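Molybdopterin-guanine dinucleotide biosynthesis adapter protein (Escherichia coli, PDB 1NP6) binds GTP, hydrolyses it weakly, and may act as an adapter for efficient biosynthesis and use of the molybdopterin-guanine dinucleotide cofactor. Local coordinates at residues E58-G63 against M78-D83; A12-T17 against A124-E129; A151-N156 against A162-E167. All blocks are in the same frame, centred on the assembly; numbering follows the deposited sequence.

In the fold
Contact 2 opens first along the chain, contact 1 lies between its two segments, and contact 3 follows both. Contact 1 packs helix 53-61 on strand 74-80 of the small antiparallel sheet, beside the second subunit. Contacts 2 and 3 lie at the six-stranded parallel sheet: contact 2 joins loops that follow strands 8-12 and 116-120, and contact 3 sets helix 158-170 against 151-154, an edge strand within this chain. Their centres are about 19 Å apart. Contact 1 is about 37 Å from contact 2 and 41 Å from contact 3, centre to centre. The P-loop and the dimer-interface sheet thus lie far apart, although G53, predicted to bind GTP, is near contact 1.

Contact 1 of 3, residues E58-G63 against M78-D83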
loop_
_atom_site.group_PDB
_atom_site.type_symbol
_atom_site.label_atom_id
_atom_site.label_comp_id
_atom_site.label_asym_id
_atom_site.label_seq_id
_atom_site.Cartn_x
_atom_site.Cartn_y
_atom_site.Cartn_z
ATOM N N GLU B 58 -3.544 -1.817 14.732
ATOM C CA GLU B 58 -3.903 -0.933 15.862
ATOM C C GLU B 58 -4.218 0.534 15.486
ATOM O O GLU B 58 -5.169 1.129 16.003
ATOM C CB GLU B 58 -2.843 -0.974 16.970
ATOM C CG GLU B 58 -2.411 -2.378 17.382
ATOM C CD GLU B 58 -3.354 -3.047 18.369
ATOM O OE1 GLU B 58 -4.319 -2.404 18.842
ATOM O OE2 GLU B 58 -3.122 -4.236 18.675
ATOM N N LEU B 59 -3.423 1.110 14.592
ATOM C CA LEU B 59 -3.616 2.498 14.163
ATOM C C LEU B 59 -4.904 2.690 13.353
ATOM O O LEU B 59 -5.585 3.721 13.483
ATOM C CB LEU B 59 -2.403 2.954 13.335
ATOM C CG LEU B 59 -1.334 3.911 13.886
ATOM C CD1 LEU B 59 -1.420 4.190 15.396
ATOM C CD2 LEU B 59 0.039 3.387 13.508
ATOM N N ARG B 60 -5.227 1.710 12.509
ATOM C CA ARG B 60 -6.455 1.760 11.705
ATOM C C ARG B 60 -7.672 1.491 12.602
ATOM O O ARG B 60 -8.732 2.094 12.411
ATOM C CB ARG B 60 -6.404 0.748 10.541
ATOM C CG ARG B 60 -5.591 1.225 9.340
ATOM C CD ARG B 60 -5.518 0.238 8.170
ATOM N NE ARG B 60 -4.800 -0.994 8.542
ATOM C CZ ARG B 60 -5.387 -2.178 8.748
ATOM N NH1 ARG B 60 -6.710 -2.304 8.598
ATOM N NH2 ARG B 60 -4.654 -3.242 9.118
ATOM N N LYS B 61 -7.510 0.585 13.574
ATOM C CA LYS B 61 -8.549 0.334 14.586
ATOM C C LYS B 61 -8.897 1.600 15.377
ATOM O O LYS B 61 -10.058 1.797 15.743
ATOM C CB LYS B 61 -8.123 -0.787 15.550
ATOM C CG LYS B 61 -9.268 -1.629 16.109
ATOM C CD LYS B 61 -8.909 -2.235 17.462
ATOM C CE LYS B 61 -10.155 -2.621 18.253
ATOM N NZ LYS B 61 -9.909 -3.786 19.156
ATOM N N ALA B 62 -7.907 2.462 15.628
ATOM C CA ALA B 62 -8.153 3.731 16.339
ATOM C C ALA B 62 -8.722 4.860 15.466
ATOM O O ALA B 62 -9.154 5.889 15.991
ATOM C CB ALA B 62 -6.907 4.204 17.049
ATOM N N GLY B 63 -8.693 4.684 14.145
ATOM C CA GLY B 63 -9.273 5.652 13.231
ATOM C C GLY B 63 -8.406 6.151 12.085
ATOM O O GLY B 63 -8.863 6.976 11.294
ATOM N N MET B 78 -2.006 0.919 3.298
ATOM C CA MET B 78 -3.328 0.329 3.463
ATOM C C MET B 78 -4.393 1.441 3.400
ATOM O O MET B 78 -4.184 2.498 3.972
ATOM C CB MET B 78 -3.436 -0.473 4.758
ATOM C CG MET B 78 -4.754 -1.274 4.901
ATOM S SD MET B 78 -4.961 -2.727 3.872
ATOM C CE MET B 78 -3.756 -3.924 4.731
ATOM N N THR B 79 -5.485 1.179 2.683
ATOM C CA THR B 79 -6.621 2.126 2.532
ATOM C C THR B 79 -7.896 1.429 3.020
ATOM O O THR B 79 -8.346 0.451 2.435
ATOM C CB THR B 79 -6.761 2.580 1.058
ATOM O OG1 THR B 79 -5.556 3.231 0.625
ATOM C CG2 THR B 79 -7.862 3.688 0.887
ATOM N N GLU B 80 -8.460 1.923 4.115
ATOM C CA GLU B 80 -9.715 1.394 4.653
ATOM C C GLU B 80 -10.892 1.858 3.767
ATOM O O GLU B 80 -11.002 3.053 3.470
ATOM C CB GLU B 80 -9.897 1.879 6.107
ATOM C CG GLU B 80 -10.694 0.947 7.007
ATOM C CD GLU B 80 -9.907 -0.231 7.559
ATOM O OE1 GLU B 80 -8.743 -0.484 7.142
ATOM O OE2 GLU B 80 -10.473 -0.930 8.427
ATOM N N THR B 81 -11.727 0.909 3.320
ATOM C CA THR B 81 -12.957 1.202 2.554
ATOM C C THR B 81 -14.186 0.547 3.228
ATOM O O THR B 81 -14.756 -0.420 2.705
ATOM C CB THR B 81 -12.858 0.709 1.078
ATOM O OG1 THR B 81 -12.670 -0.716 1.051
ATOM C CG2 THR B 81 -11.636 1.291 0.349
ATOM N N PRO B 82 -14.583 1.045 4.396
ATOM C CA PRO B 82 -15.717 0.462 5.135
ATOM C C PRO B 82 -17.107 0.639 4.462
ATOM O O PRO B 82 -18.021 -0.140 4.752
ATOM C CB PRO B 82 -15.667 1.203 6.479
ATOM C CG PRO B 82 -15.072 2.515 6.146
ATOM C CD PRO B 82 -14.001 2.198 5.109
ATOM N N ASP B 83 -17.259 1.634 3.592
ATOM C CA ASP B 83 -18.528 1.841 2.878
ATOM C C ASP B 83 -18.649 0.958 1.626
ATOM O O ASP B 83 -19.471 0.037 1.588
ATOM C CB ASP B 83 -18.734 3.321 2.518
ATOM C CG ASP B 83 -18.800 4.224 3.742
ATOM O OD1 ASP B 83 -19.347 3.801 4.790
ATOM O OD2 ASP B 83 -18.329 5.381 3.742
#
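The charged part of the contact is a salt bridge between R60 of helix 53-61 and E80 of strand 74-80. R60 NH1 donates to E80 OE1 at 3.1 Å, with an N-H...O angle of 154°. The carboxylate oxygen lies near the guanidinium plane, and it receives the hydrogen on its syn lone pair. The two planes are still turned 39° apart, and a single N-O pair makes the bridge. E80 reaches the arginine with CG anti to the backbone N (chi1 -151°) and a bend at chi2. E80 OE2 makes a long, weak ion pair with R74 of the second subunit.

The apolar part belongs to M78. Its CG lies over one face of the guanidinium, 3.7 Å from R60 NE. The same methylene carbon also touches R60 CD. The M78 and R60 side chains cross at about a right angle.

R60 is buried, and its polar atoms have further partners. NE bonds to S56 OG, NH1 also pairs with D48, and NH2 makes a weak bond to the carbonyl of G53. E80 and D48 probably balance the charge of the buried guanidinium, and the several bonds limit its rotation.

The backbone adds a cap at the end of the helix. G63 has a positive phi, and its N bonds to R60 O at 3.1 Å and weakly to L59 O. This is a Schellman motif.

Strand 74-80 pairs with strand 66-70 and, through M78 to E80, with an antiparallel strand of the second subunit. The contact therefore joins a helix to a beta sheet that continues across the dimer interface.

Contact 2 of 3, residues A12-T17 against A124-E129. With SO4 (sulfate ion), chain D.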
loop_
_atom_site.group_PDB
_atom_site.type_symbol
_atom_site.label_atom_id
_atom_site.label_comp_id
_atom_site.label_asym_id
_atom_site.label_seq_id
_atom_site.Cartn_x
_atom_site.Cartn_y
_atom_site.Cartn_z
ATOM N N ALA B 12 -7.666 -14.981 -16.944
ATOM C CA ALA B 12 -9.002 -15.338 -16.513
ATOM C C ALA B 12 -9.269 -16.824 -16.652
ATOM O O ALA B 12 -8.911 -17.435 -17.659
ATOM C CB ALA B 12 -10.051 -14.512 -17.299
ATOM N N ALA B 13 -9.914 -17.391 -15.631
ATOM C CA ALA B 13 -10.299 -18.800 -15.594
ATOM C C ALA B 13 -11.328 -19.076 -14.497
ATOM O O ALA B 13 -11.398 -18.349 -13.496
ATOM C CB ALA B 13 -9.065 -19.709 -15.399
ATOM N N TRP B 14 -12.128 -20.121 -14.696
ATOM C CA TRP B 14 -12.989 -20.662 -13.641
ATOM C C TRP B 14 -12.130 -21.098 -12.461
ATOM O O TRP B 14 -11.022 -21.596 -12.657
ATOM C CB TRP B 14 -13.736 -21.909 -14.129
ATOM C CG TRP B 14 -14.708 -21.720 -15.270
ATOM C CD1 TRP B 14 -15.833 -20.920 -15.288
ATOM C CD2 TRP B 14 -14.663 -22.372 -16.546
ATOM N NE1 TRP B 14 -16.470 -21.036 -16.501
ATOM C CE2 TRP B 14 -15.778 -21.915 -17.295
ATOM C CE3 TRP B 14 -13.793 -23.295 -17.141
ATOM C CZ2 TRP B 14 -16.039 -22.351 -18.605
ATOM C CZ3 TRP B 14 -14.048 -23.722 -18.450
ATOM C CH2 TRP B 14 -15.165 -23.248 -19.162
ATOM N N SER B 15 -12.664 -20.932 -11.249
ATOM C CA SER B 15 -12.030 -21.388 -10.012
ATOM C C SER B 15 -11.491 -22.821 -10.128
ATOM O O SER B 15 -12.197 -23.726 -10.592
ATOM C CB SER B 15 -13.047 -21.301 -8.863
ATOM O OG SER B 15 -12.435 -21.486 -7.599
ATOM N N GLY B 16 -10.242 -23.023 -9.723
ATOM C CA GLY B 16 -9.650 -24.354 -9.719
ATOM C C GLY B 16 -8.951 -24.770 -11.005
ATOM O O GLY B 16 -8.328 -25.836 -11.057
ATOM N N THR B 17 -9.047 -23.935 -12.041
ATOM C CA THR B 17 -8.396 -24.204 -13.328
ATOM C C THR B 17 -6.868 -24.124 -13.249
ATOM O O THR B 17 -6.172 -24.843 -13.969
ATOM C CB THR B 17 -8.916 -23.212 -14.397
ATOM O OG1 THR B 17 -10.287 -23.489 -14.669
ATOM C CG2 THR B 17 -8.239 -23.436 -15.759
ATOM N N ALA B 124 -10.767 -30.289 -15.409
ATOM C CA ALA B 124 -11.422 -29.442 -14.427
ATOM C C ALA B 124 -12.945 -29.630 -14.466
ATOM O O ALA B 124 -13.660 -29.080 -13.629
ATOM C CB ALA B 124 -11.019 -27.988 -14.618
ATOM N N GLY B 125 -13.411 -30.420 -15.437
ATOM C CA GLY B 125 -14.790 -30.869 -15.528
ATOM C C GLY B 125 -15.725 -30.054 -16.405
ATOM O O GLY B 125 -16.890 -30.416 -16.556
ATOM N N HIS B 126 -15.224 -28.951 -16.958
ATOM C CA HIS B 126 -15.981 -28.112 -17.901
ATOM C C HIS B 126 -15.734 -28.518 -19.355
ATOM O O HIS B 126 -14.619 -28.891 -19.733
ATOM C CB HIS B 126 -15.579 -26.648 -17.764
ATOM C CG HIS B 126 -15.831 -26.060 -16.414
ATOM N ND1 HIS B 126 -17.042 -25.503 -16.056
ATOM C CD2 HIS B 126 -15.018 -25.914 -15.340
ATOM C CE1 HIS B 126 -16.967 -25.051 -14.817
ATOM N NE2 HIS B 126 -15.748 -25.285 -14.361
ATOM N N ARG B 127 -16.776 -28.420 -20.173
ATOM C CA ARG B 127 -16.648 -28.622 -21.612
ATOM C C ARG B 127 -16.068 -27.358 -22.272
ATOM O O ARG B 127 -16.345 -26.245 -21.821
ATOM C CB ARG B 127 -18.010 -28.988 -22.213
ATOM C CG ARG B 127 -18.303 -30.486 -22.194
ATOM C CD ARG B 127 -19.781 -30.840 -22.025
ATOM N NE ARG B 127 -19.966 -32.256 -21.699
ATOM C CZ ARG B 127 -20.594 -33.142 -22.471
ATOM N NH1 ARG B 127 -21.123 -32.774 -23.632
ATOM N NH2 ARG B 127 -20.697 -34.406 -22.079
ATOM N N PRO B 128 -15.278 -27.517 -23.336
ATOM C CA PRO B 128 -14.625 -26.367 -23.983
ATOM C C PRO B 128 -15.655 -25.428 -24.609
ATOM O O PRO B 128 -15.406 -24.231 -24.733
ATOM C CB PRO B 128 -13.778 -27.012 -25.086
ATOM C CG PRO B 128 -13.681 -28.449 -24.711
ATOM C CD PRO B 128 -14.991 -28.774 -24.044
ATOM N N GLU B 129 -16.805 -25.988 -24.982
ATOM C CA GLU B 129 -17.904 -25.235 -25.577
ATOM C C GLU B 129 -18.444 -24.174 -24.632
ATOM O O GLU B 129 -19.057 -23.205 -25.081
ATOM C CB GLU B 129 -19.038 -26.181 -26.002
ATOM C CG GLU B 129 -18.690 -27.114 -27.158
ATOM C CD GLU B 129 -18.067 -28.435 -26.709
ATOM O OE1 GLU B 129 -18.286 -28.857 -25.553
ATOM O OE2 GLU B 129 -17.353 -29.061 -27.521
HETATM S S SO4 D . -7.389 -21.045 -9.644
HETATM O O1 SO4 D . -6.294 -20.212 -9.171
HETATM O O2 SO4 D . -7.678 -20.777 -11.061
HETATM O O3 SO4 D . -6.982 -22.432 -9.489
HETATM O O4 SO4 D . -8.583 -20.785 -8.855
#
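The indole of W14 and the imidazole of H126 form a face-to-face stack. The centroid of the six-membered indole ring is 3.9 Å from that of the imidazole, and the planes are 16° apart. H126 ND1 sits over the centre of one indole face. On the imidazole face, W14 CE3 is offset toward the rim, 3.4 Å from H126 CD2. The overlap runs on to the methylene of H126, whose CB is 3.4 Å from W14 CZ3. R127 O approaches the indole obliquely, 4.2 Å from W14 CH2. Both side chains carry CG anti to the carbonyl carbon (chi1 near -60° in both), which brings the rings together from the two loops. The imidazole has a polar partner too: ND1 bonds to E130 OE2, which helps fix the turn of the ring.

W14 also starts a type II turn of the P-loop. Its carbonyl O accepts from T17 N at 3.1 Å and from T17 OG1 at 2.9 Å, both from the same face of its plane. G16 N gives a nearly straight bond (178°) to sulfate O4. An alanine in place of W14 would remove the indole and is likely to leave H126 without its stacking partner.

The sulfate also takes bonds from the amides of G18, K19 and T20. It probably marks a phosphate position of GTP, with backbone N-H groups gripping the anion.

Contact 3 of 3, residues A151-N156 against A162-E167; sequences ALLDIN and ADFVVE
F164 fills the close part of the contact, with L153 against one face of its ring. L153 CD1 stands over that face, 4.0 Å from the centroid and 22° off the ring normal, a CH-pi contact. The methyl is offset toward the rim, 3.8 Å from F164 CD2. The second methyl takes the neighbouring part of the ring, with L153 CD2 3.9 Å from F164 CD1. Both methyls lie on the same face, L153 CD1 over the CG-CD2 side and L153 CD2 past the rim at F164 CD1, and the two side chains cross at about a right angle. The phenyl is brought there by its first torsion, which sets CG anti to the backbone N (chi1 175°) and sends the ring out from the helix toward the strand.

A151 adds a smaller contact. Its CB meets F164 CE1 at 3.9 Å, obliquely to the ring. A151 and L153 are two apart on the strand, and both CB atoms point toward the helix. L152 between them points away and packs on L146 and S142.

Strand 151-154 is an edge strand of the parallel sheet within this chain, beside strand 137-142. Helix 158-170 follows it and folds back over it, a beta-alpha unit at the edge of this P-loop NTPase fold. F164 also touches I138 and A139, so its ring spans two neighbouring strands.

The looser side begins where the strand ends. D154 and N156 are exposed and do not meet residues 162-167. There D154 OD1 accepts from N156 N at 3.0 Å, an Asx turn. The donor comes from well above the carboxylate plane. On the helix, D163 turns to another part of the chain and forms a salt bridge with R33.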
loop_
_atom_site.group_PDB
_atom_site.type_symbol
_atom_site.label_atom_id
_atom_site.label_comp_id
_atom_site.label_asym_id
_atom_site.label_seq_id
_atom_site.Cartn_x
_atom_site.Cartn_y
_atom_site.Cartn_z
ATOM N N ALA B 151 -5.106 -17.050 -30.885
ATOM C CA ALA B 151 -3.952 -17.931 -30.623
ATOM C C ALA B 151 -4.260 -19.033 -29.606
ATOM O O ALA B 151 -5.061 -18.824 -28.682
ATOM C CB ALA B 151 -2.777 -17.117 -30.140
ATOM N N LEU B 152 -3.614 -20.192 -29.774
ATOM C CA LEU B 152 -3.751 -21.290 -28.822
ATOM C C LEU B 152 -2.387 -21.736 -28.295
ATOM O O LEU B 152 -1.516 -22.191 -29.053
ATOM C CB LEU B 152 -4.558 -22.479 -29.383
ATOM C CG LEU B 152 -4.664 -23.559 -28.281
ATOM C CD1 LEU B 152 -6.068 -23.783 -27.754
ATOM C CD2 LEU B 152 -3.992 -24.871 -28.634
ATOM N N LEU B 153 -2.216 -21.592 -26.987
ATOM C CA LEU B 153 -0.930 -21.805 -26.343
ATOM C C LEU B 153 -0.994 -23.039 -25.422
ATOM O O LEU B 153 -2.048 -23.392 -24.900
ATOM C CB LEU B 153 -0.535 -20.554 -25.538
ATOM C CG LEU B 153 -0.723 -19.166 -26.192
ATOM C CD1 LEU B 153 -0.421 -18.029 -25.198
ATOM C CD2 LEU B 153 0.119 -19.018 -27.439
ATOM N N ASP B 154 0.157 -23.665 -25.212
ATOM C CA ASP B 154 0.285 -24.781 -24.278
ATOM C C ASP B 154 0.427 -24.240 -22.853
ATOM O O ASP B 154 1.397 -23.546 -22.534
ATOM C CB ASP B 154 1.503 -25.607 -24.691
ATOM C CG ASP B 154 1.633 -26.899 -23.923
ATOM O OD1 ASP B 154 0.946 -27.083 -22.886
ATOM O OD2 ASP B 154 2.436 -27.786 -24.290
ATOM N N ILE B 155 -0.541 -24.570 -21.997
ATOM C CA ILE B 155 -0.614 -24.032 -20.635
ATOM C C ILE B 155 0.560 -24.539 -19.791
ATOM O O ILE B 155 0.950 -23.913 -18.811
ATOM C CB ILE B 155 -2.002 -24.351 -19.983
ATOM C CG1 ILE B 155 -2.235 -23.509 -18.704
ATOM C CG2 ILE B 155 -2.203 -25.836 -19.804
ATOM C CD1 ILE B 155 -3.614 -23.722 -18.055
ATOM N N ASN B 156 1.141 -25.649 -20.232
ATOM C CA ASN B 156 2.313 -26.234 -19.574
ATOM C C ASN B 156 3.670 -25.806 -20.189
ATOM O O ASN B 156 4.731 -26.219 -19.709
ATOM C CB ASN B 156 2.156 -27.763 -19.484
ATOM C CG ASN B 156 0.866 -28.191 -18.743
ATOM O OD1 ASN B 156 0.735 -28.022 -17.527
ATOM N ND2 ASN B 156 -0.088 -28.743 -19.487
ATOM N N ALA B 162 5.752 -16.883 -21.807
ATOM C CA ALA B 162 6.548 -15.681 -21.586
ATOM C C ALA B 162 6.970 -15.019 -22.911
ATOM O O ALA B 162 7.027 -13.796 -22.998
ATOM C CB ALA B 162 7.790 -15.991 -20.695
ATOM N N ASP B 163 7.233 -15.826 -23.936
ATOM C CA ASP B 163 7.586 -15.321 -25.256
ATOM C C ASP B 163 6.393 -14.607 -25.883
ATOM O O ASP B 163 6.560 -13.563 -26.511
ATOM C CB ASP B 163 8.027 -16.453 -26.193
ATOM C CG ASP B 163 9.416 -17.001 -25.860
ATOM O OD1 ASP B 163 10.110 -16.434 -24.996
ATOM O OD2 ASP B 163 9.889 -18.002 -26.420
ATOM N N PHE B 164 5.206 -15.186 -25.721
ATOM C CA PHE B 164 3.984 -14.642 -26.329
ATOM C C PHE B 164 3.603 -13.294 -25.699
ATOM O O PHE B 164 3.108 -12.377 -26.390
ATOM C CB PHE B 164 2.836 -15.658 -26.228
ATOM C CG PHE B 164 1.511 -15.132 -26.726
ATOM C CD1 PHE B 164 1.139 -15.299 -28.056
ATOM C CD2 PHE B 164 0.644 -14.468 -25.857
ATOM C CE1 PHE B 164 -0.080 -14.792 -28.523
ATOM C CE2 PHE B 164 -0.571 -13.964 -26.316
ATOM C CZ PHE B 164 -0.930 -14.139 -27.652
ATOM N N VAL B 165 3.815 -13.189 -24.389
ATOM C CA VAL B 165 3.571 -11.943 -23.664
ATOM C C VAL B 165 4.557 -10.854 -24.112
ATOM O O VAL B 165 4.143 -9.756 -24.440
ATOM C CB VAL B 165 3.544 -12.131 -22.118
ATOM C CG1 VAL B 165 3.427 -10.785 -21.375
ATOM C CG2 VAL B 165 2.428 -13.088 -21.679
ATOM N N VAL B 166 5.854 -11.132 -24.164
ATOM C CA VAL B 166 6.785 -10.132 -24.748
ATOM C C VAL B 166 6.356 -9.590 -26.146
ATOM O O VAL B 166 6.370 -8.374 -26.401
ATOM C CB VAL B 166 8.236 -10.658 -24.820
ATOM C CG1 VAL B 166 9.160 -9.622 -25.486
ATOM C CG2 VAL B 166 8.733 -10.984 -23.435
ATOM N N GLU B 167 5.971 -10.506 -27.031
ATOM C CA GLU B 167 5.602 -10.168 -28.398
ATOM C C GLU B 167 4.341 -9.301 -28.467
ATOM O O GLU B 167 4.257 -8.413 -29.303
ATOM C CB GLU B 167 5.440 -11.438 -29.231
ATOM C CG GLU B 167 6.763 -11.932 -29.785
ATOM C CD GLU B 167 6.916 -13.435 -29.698
ATOM O OE1 GLU B 167 6.007 -14.154 -30.167
ATOM O OE2 GLU B 167 7.947 -13.897 -29.164
#